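Local structure of endoglucanase CEL5A (4AFM) at residues A27-P32 with L104-V109; A54-I59 with G83-T88. The protein probably binds the glucan chains of plant cell walls, including xyloglucan, through a non-catalytic carbohydrate-binding module of a family 5 endoglucanase. One frame throughout, in Å; residues are numbered along the deposited sequence. Where two conformers were deposited one is given.

After the short strands between residues 4 and 14, the chain lays down strand 28-30, whose partner in the sheet, residues 106-109, comes more than seventy positions later and closes contact 1. Inside that long excursion lies contact 2, a shorter closure in which 54-59 meets 83-88 after the chain has run through strands 71-75 and 79-81. The loops therefore nest and do not cross. Contact 1 is pairing within the four-stranded sheet, whereas contact 2 joins that sheet to the seven-stranded one across the core. They share a boundary: strands 106-111 and 56-62 are neighbours, with G108 O 2.8 Å from I59 N and V109 CG1 packed against I56 CD1.

Contact 1: residues A27-P32 with L104-V109; sequences AYELQP and LDYIGV
Strands 28-30 and 106-109 run antiparallel, 175° between their directions and 4.7 Å apart at closest, with Y28-V109 and L30-I107 as hydrogen-bonded pairs flanking the non-hydrogen-bonded pair E29-G108. L30 and I107 exchange both bonds (L30 N to I107 O 2.9 Å, I107 N to L30 O 2.8 Å), and V109 N reaches Y28 O. Over G108, which has no side chain, the Y106 hydroxyl donates to the anti lone pair of E29 OE2 at 2.7 Å. That oxygen lies at the ring edge, in plane, while the carboxylate stands 87° to the ring. With CG anti to the backbone N (chi1 177°), Y106 reaches along its strand to E29; its hydroxyl also bonds K110 NZ. A phenylalanine in place of Y106 would probably leave E29 OE2 and K110 NZ without this shared partner. E29 OE1 instead accepts from T36 N of the second subunit. On the opposite face, Y28 CB meets V109 CB at 4.1 Å, and P32 CG touches L104 CD2 and I107 CD1. D105 and Y106 both face A61, forming a classic beta bulge where strand 106-111 begins, beside this antiparallel edge-strand pairing of a beta-sandwich module.

Contact 2: residues A54-I59 with G83-T88; sequences ADIVLI and GTAVFT
The F87 ring takes L58 on one face: L58 CB stands 3.5 Å above the ring plane, offset toward the rim, and I56 CG2 and the carbonyl carbon of V57 approach the CZ end obliquely. The L58 contact qualifies as CH-pi because CB is 3.7 Å from the ring centroid and only 18° off the normal. Two carbons of the leucine share the work. CB sits over the CD2-CE2 side, with 3.6 Å to F87 CE2, while CD2 reaches the root of the side chain, 3.7 Å from F87 CB. CG of L58 is anti to its backbone N (chi1 177°), and from it CD2 runs on toward CB and CG of F87, the two side chains crossing at a slant.

F87 itself projects from strand 84-88 toward strand 56-59, so the ring bridges much of the distance between the backbones. Nearer the beginning of both strands the spacing is filled by smaller groups: I56 CG2 meets A85 CB at 3.8 Å and also lies 4.3 Å from F87 CZ. No hydrogen bond joins the segments and the contacts are almost all carbon to carbon between apolar side chains, which makes this apolar packing; all five touching residues are buried.

Neighbours extend this core. I75 of strand 71-75 touches both L58 and F87, V109 packs on I56 and L58, and Y51 on I56 and A85.

The strand axes approach to 8.9 Å and cross at -26°, too far apart for backbone pairing. With one strand in the four-stranded sheet and the other in the seven-stranded sheet, this spacing, shallow crossing and contact between inward-pointing side chains are characteristic of the face-to-face sheet packing in a beta-sandwich, the fold expected of this carbohydrate-binding module.

Contact 1: residues A27-P32 with L104-V109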
loop_
_atom_site.group_PDB
_atom_site.type_symbol
_atom_site.label_atom_id
_atom_site.label_comp_id
_atom_site.label_asym_id
_atom_site.label_seq_id
_atom_site.Cartn_x
_atom_site.Cartn_y
_atom_site.Cartn_z
ATOM N N ALA A 27 11.230 1.226 -0.608
ATOM C CA ALA A 27 10.419 2.028 -1.489
ATOM C C ALA A 27 8.967 1.700 -1.378
ATOM O O ALA A 27 8.109 2.529 -1.720
ATOM C CB ALA A 27 10.910 1.852 -2.941
ATOM N N TYR A 28 8.597 0.450 -1.026
ATOM C CA TYR A 28 7.211 0.005 -1.029
ATOM C C TYR A 28 7.113 -1.204 -0.122
ATOM O O TYR A 28 8.040 -2.073 -0.200
ATOM C CB TYR A 28 6.870 -0.448 -2.493
ATOM C CG TYR A 28 5.473 -1.001 -2.641
ATOM C CD1 TYR A 28 4.384 -0.177 -2.876
ATOM C CD2 TYR A 28 5.242 -2.386 -2.574
ATOM C CE1 TYR A 28 3.064 -0.673 -2.993
ATOM C CE2 TYR A 28 3.978 -2.911 -2.672
ATOM C CZ TYR A 28 2.914 -2.070 -2.878
ATOM O OH TYR A 28 1.602 -2.557 -3.038
ATOM N N GLU A 29 6.151 -1.323 0.696
ATOM C CA GLU A 29 5.968 -2.491 1.568
ATOM C C GLU A 29 4.568 -2.878 1.691
ATOM O O GLU A 29 3.690 -1.930 1.850
ATOM C CB GLU A 29 6.504 -2.116 3.042
ATOM C CG GLU A 29 7.986 -1.861 3.039
ATOM C CD GLU A 29 8.345 -1.455 4.372
ATOM O OE1 GLU A 29 8.005 -0.298 4.878
ATOM O OE2 GLU A 29 9.225 -2.108 4.927
ATOM N N LEU A 30 4.275 -4.124 1.837
ATOM C CA LEU A 30 2.930 -4.635 2.164
ATOM C C LEU A 30 3.033 -5.669 3.183
ATOM O O LEU A 30 4.081 -6.496 3.257
ATOM C CB LEU A 30 2.276 -5.401 1.076
ATOM C CG LEU A 30 1.977 -4.614 -0.087
ATOM C CD1 LEU A 30 1.404 -5.499 -1.318
ATOM C CD2 LEU A 30 0.684 -3.736 0.132
ATOM N N GLN A 31 2.116 -5.809 4.107
ATOM C CA GLN A 31 2.072 -6.858 5.044
ATOM C C GLN A 31 0.716 -7.579 4.887
ATOM O O GLN A 31 -0.298 -7.118 5.457
ATOM C CB GLN A 31 2.239 -6.318 6.389
ATOM C CG GLN A 31 3.656 -5.745 6.419
ATOM C CD GLN A 31 4.176 -5.355 7.790
ATOM O OE1 GLN A 31 3.860 -5.944 8.840
ATOM N NE2 GLN A 31 5.069 -4.391 7.767
ATOM N N PRO A 32 0.680 -8.638 4.114
ATOM C CA PRO A 32 -0.635 -9.272 3.802
ATOM C C PRO A 32 -1.477 -9.626 4.969
ATOM O O PRO A 32 -2.713 -9.456 4.854
ATOM C CB PRO A 32 -0.217 -10.511 2.976
ATOM C CG PRO A 32 1.085 -10.047 2.307
ATOM C CD PRO A 32 1.810 -9.288 3.355
ATOM N N LEU A 104 2.559 -15.763 4.181
ATOM C CA LEU A 104 3.429 -14.643 3.809
ATOM C C LEU A 104 3.237 -13.442 4.685
ATOM O O LEU A 104 2.087 -12.891 4.746
ATOM C CB LEU A 104 3.163 -14.319 2.355
ATOM C CG LEU A 104 3.992 -13.148 1.791
ATOM C CD1 LEU A 104 5.492 -13.444 1.788
ATOM C CD2 LEU A 104 3.493 -12.797 0.390
ATOM N N ASP A 105 4.257 -12.954 5.351
ATOM C CA ASP A 105 4.110 -11.792 6.277
ATOM C C ASP A 105 4.488 -10.487 5.660
ATOM O O ASP A 105 4.016 -9.431 6.189
ATOM C CB ASP A 105 4.964 -12.050 7.527
ATOM C CG ASP A 105 4.492 -13.076 8.397
ATOM O OD1 ASP A 105 3.277 -12.978 8.789
ATOM O OD2 ASP A 105 5.173 -14.016 8.824
ATOM N N TYR A 106 5.299 -10.431 4.620
ATOM C CA TYR A 106 5.897 -9.166 4.222
ATOM C C TYR A 106 6.310 -9.220 2.783
ATOM O O TYR A 106 6.950 -10.242 2.346
ATOM C CB TYR A 106 7.174 -8.956 5.111
ATOM C CG TYR A 106 7.959 -7.721 4.781
ATOM C CD1 TYR A 106 7.502 -6.449 5.140
ATOM C CD2 TYR A 106 9.168 -7.800 4.051
ATOM C CE1 TYR A 106 8.238 -5.323 4.870
ATOM C CE2 TYR A 106 9.878 -6.649 3.764
ATOM C CZ TYR A 106 9.416 -5.442 4.190
ATOM O OH TYR A 106 10.220 -4.346 3.853
ATOM N N ILE A 107 6.051 -8.158 2.047
ATOM C CA ILE A 107 6.591 -7.930 0.735
ATOM C C ILE A 107 7.248 -6.586 0.772
ATOM O O ILE A 107 6.637 -5.602 1.190
ATOM C CB ILE A 107 5.427 -7.907 -0.335
ATOM C CG1 ILE A 107 4.778 -9.279 -0.365
ATOM C CG2 ILE A 107 5.990 -7.513 -1.709
ATOM C CD1 ILE A 107 3.459 -9.268 -1.157
ATOM N N GLY A 108 8.496 -6.448 0.340
ATOM C CA GLY A 108 9.174 -5.161 0.349
ATOM C C GLY A 108 9.990 -4.970 -0.906
ATOM O O GLY A 108 10.641 -5.933 -1.418
ATOM N N VAL A 109 10.077 -3.762 -1.414
ATOM C CA VAL A 109 10.979 -3.379 -2.516
ATOM C C VAL A 109 12.018 -2.517 -1.870
ATOM O O VAL A 109 11.664 -1.472 -1.246
ATOM C CB VAL A 109 10.193 -2.607 -3.581
ATOM C CG1 VAL A 109 11.160 -2.081 -4.638
ATOM C CG2 VAL A 109 9.097 -3.446 -4.216
HETATM O O HOH W 1 3.025 -9.257 8.777
#

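Contact 2: residues A54-I59 with G83-T88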
loop_
_atom_site.group_PDB
_atom_site.type_symbol
_atom_site.label_atom_id
_atom_site.label_comp_id
_atom_site.label_asym_id
_atom_site.label_seq_id
_atom_site.Cartn_x
_atom_site.Cartn_y
_atom_site.Cartn_z
ATOM N N ALA A 54 19.985 3.084 -7.911
ATOM C CA ALA A 54 20.589 2.014 -7.092
ATOM C C ALA A 54 20.082 0.735 -7.701
ATOM O O ALA A 54 19.039 0.681 -8.320
ATOM C CB ALA A 54 20.155 2.119 -5.631
ATOM N N ASP A 55 20.795 -0.338 -7.358
ATOM C CA ASP A 55 20.230 -1.661 -7.656
ATOM C C ASP A 55 19.085 -1.990 -6.724
ATOM O O ASP A 55 18.986 -1.411 -5.630
ATOM C CB ASP A 55 21.336 -2.709 -7.659
ATOM C CG ASP A 55 22.258 -2.529 -8.913
ATOM O OD1 ASP A 55 21.764 -2.458 -10.016
ATOM O OD2 ASP A 55 23.486 -2.288 -8.544
ATOM N N ILE A 56 18.192 -2.832 -7.168
ATOM C CA ILE A 56 16.908 -3.056 -6.535
ATOM C C ILE A 56 16.753 -4.499 -6.195
ATOM O O ILE A 56 17.173 -5.424 -6.927
ATOM C CB ILE A 56 15.774 -2.541 -7.441
ATOM C CG1 ILE A 56 14.436 -2.460 -6.686
ATOM C CG2 ILE A 56 15.654 -3.375 -8.714
ATOM C CD1 ILE A 56 13.377 -1.738 -7.479
ATOM N N VAL A 57 16.092 -4.801 -5.080
ATOM C CA VAL A 57 15.664 -6.172 -4.730
ATOM C C VAL A 57 14.209 -6.171 -4.308
ATOM O O VAL A 57 13.674 -5.178 -3.824
ATOM C CB VAL A 57 16.559 -6.853 -3.659
ATOM C CG1 VAL A 57 17.977 -7.008 -4.170
ATOM C CG2 VAL A 57 16.547 -6.041 -2.375
ATOM N N LEU A 58 13.608 -7.342 -4.408
ATOM C CA LEU A 58 12.263 -7.624 -3.931
ATOM C C LEU A 58 12.412 -8.626 -2.821
ATOM O O LEU A 58 13.161 -9.644 -2.944
ATOM C CB LEU A 58 11.399 -8.180 -5.070
ATOM C CG LEU A 58 9.971 -8.589 -4.670
ATOM C CD1 LEU A 58 9.159 -7.366 -4.276
ATOM C CD2 LEU A 58 9.347 -9.297 -5.909
ATOM N N ILE A 59 11.738 -8.456 -1.707
ATOM C CA ILE A 59 11.774 -9.308 -0.469
ATOM C C ILE A 59 10.400 -9.939 -0.339
ATOM O O ILE A 59 9.422 -9.139 -0.213
ATOM C CB ILE A 59 12.081 -8.482 0.840
ATOM C CG1 ILE A 59 13.298 -7.570 0.716
ATOM C CG2 ILE A 59 12.172 -9.413 2.031
ATOM C CD1 ILE A 59 14.581 -8.253 0.297
ATOM N N GLY A 83 15.016 0.865 -17.751
ATOM C CA GLY A 83 14.792 1.407 -16.381
ATOM C C GLY A 83 13.762 0.570 -15.654
ATOM O O GLY A 83 13.166 1.186 -14.699
ATOM N N THR A 84 13.488 -0.639 -15.958
ATOM C CA THR A 84 12.434 -1.432 -15.367
ATOM C C THR A 84 12.932 -2.763 -14.895
ATOM O O THR A 84 13.586 -3.516 -15.697
ATOM C CB THR A 84 11.260 -1.674 -16.355
ATOM O OG1 THR A 84 10.771 -0.429 -16.818
ATOM C CG2 THR A 84 10.145 -2.507 -15.800
ATOM N N ALA A 85 12.726 -3.134 -13.663
ATOM C CA ALA A 85 13.040 -4.480 -13.141
ATOM C C ALA A 85 11.810 -5.335 -13.193
ATOM O O ALA A 85 10.670 -4.860 -12.810
ATOM C CB ALA A 85 13.463 -4.358 -11.690
ATOM N N VAL A 86 11.939 -6.567 -13.616
ATOM C CA VAL A 86 10.822 -7.521 -13.681
ATOM C C VAL A 86 11.090 -8.612 -12.737
ATOM O O VAL A 86 12.196 -9.249 -12.771
ATOM C CB VAL A 86 10.646 -8.020 -15.116
ATOM C CG1 VAL A 86 9.544 -9.066 -15.149
ATOM C CG2 VAL A 86 10.418 -6.879 -16.085
ATOM N N PHE A 87 10.125 -8.964 -11.861
ATOM C CA PHE A 87 10.210 -10.077 -10.926
ATOM C C PHE A 87 9.042 -11.016 -11.251
ATOM O O PHE A 87 7.947 -10.525 -11.514
ATOM C CB PHE A 87 10.086 -9.611 -9.476
ATOM C CG PHE A 87 11.115 -8.596 -9.072
ATOM C CD1 PHE A 87 10.885 -7.237 -9.230
ATOM C CD2 PHE A 87 12.344 -8.989 -8.497
ATOM C CE1 PHE A 87 11.778 -6.310 -8.835
ATOM C CE2 PHE A 87 13.257 -8.036 -8.101
ATOM C CZ PHE A 87 12.977 -6.701 -8.253
ATOM N N THR A 88 9.248 -12.289 -11.325
ATOM C CA THR A 88 8.126 -13.196 -11.636
ATOM C C THR A 88 7.733 -14.043 -10.481
ATOM O O THR A 88 8.536 -14.359 -9.583
ATOM C CB THR A 88 8.492 -14.149 -12.754
ATOM O OG1 THR A 88 9.459 -15.115 -12.321
ATOM C CG2 THR A 88 9.099 -13.381 -14.000
#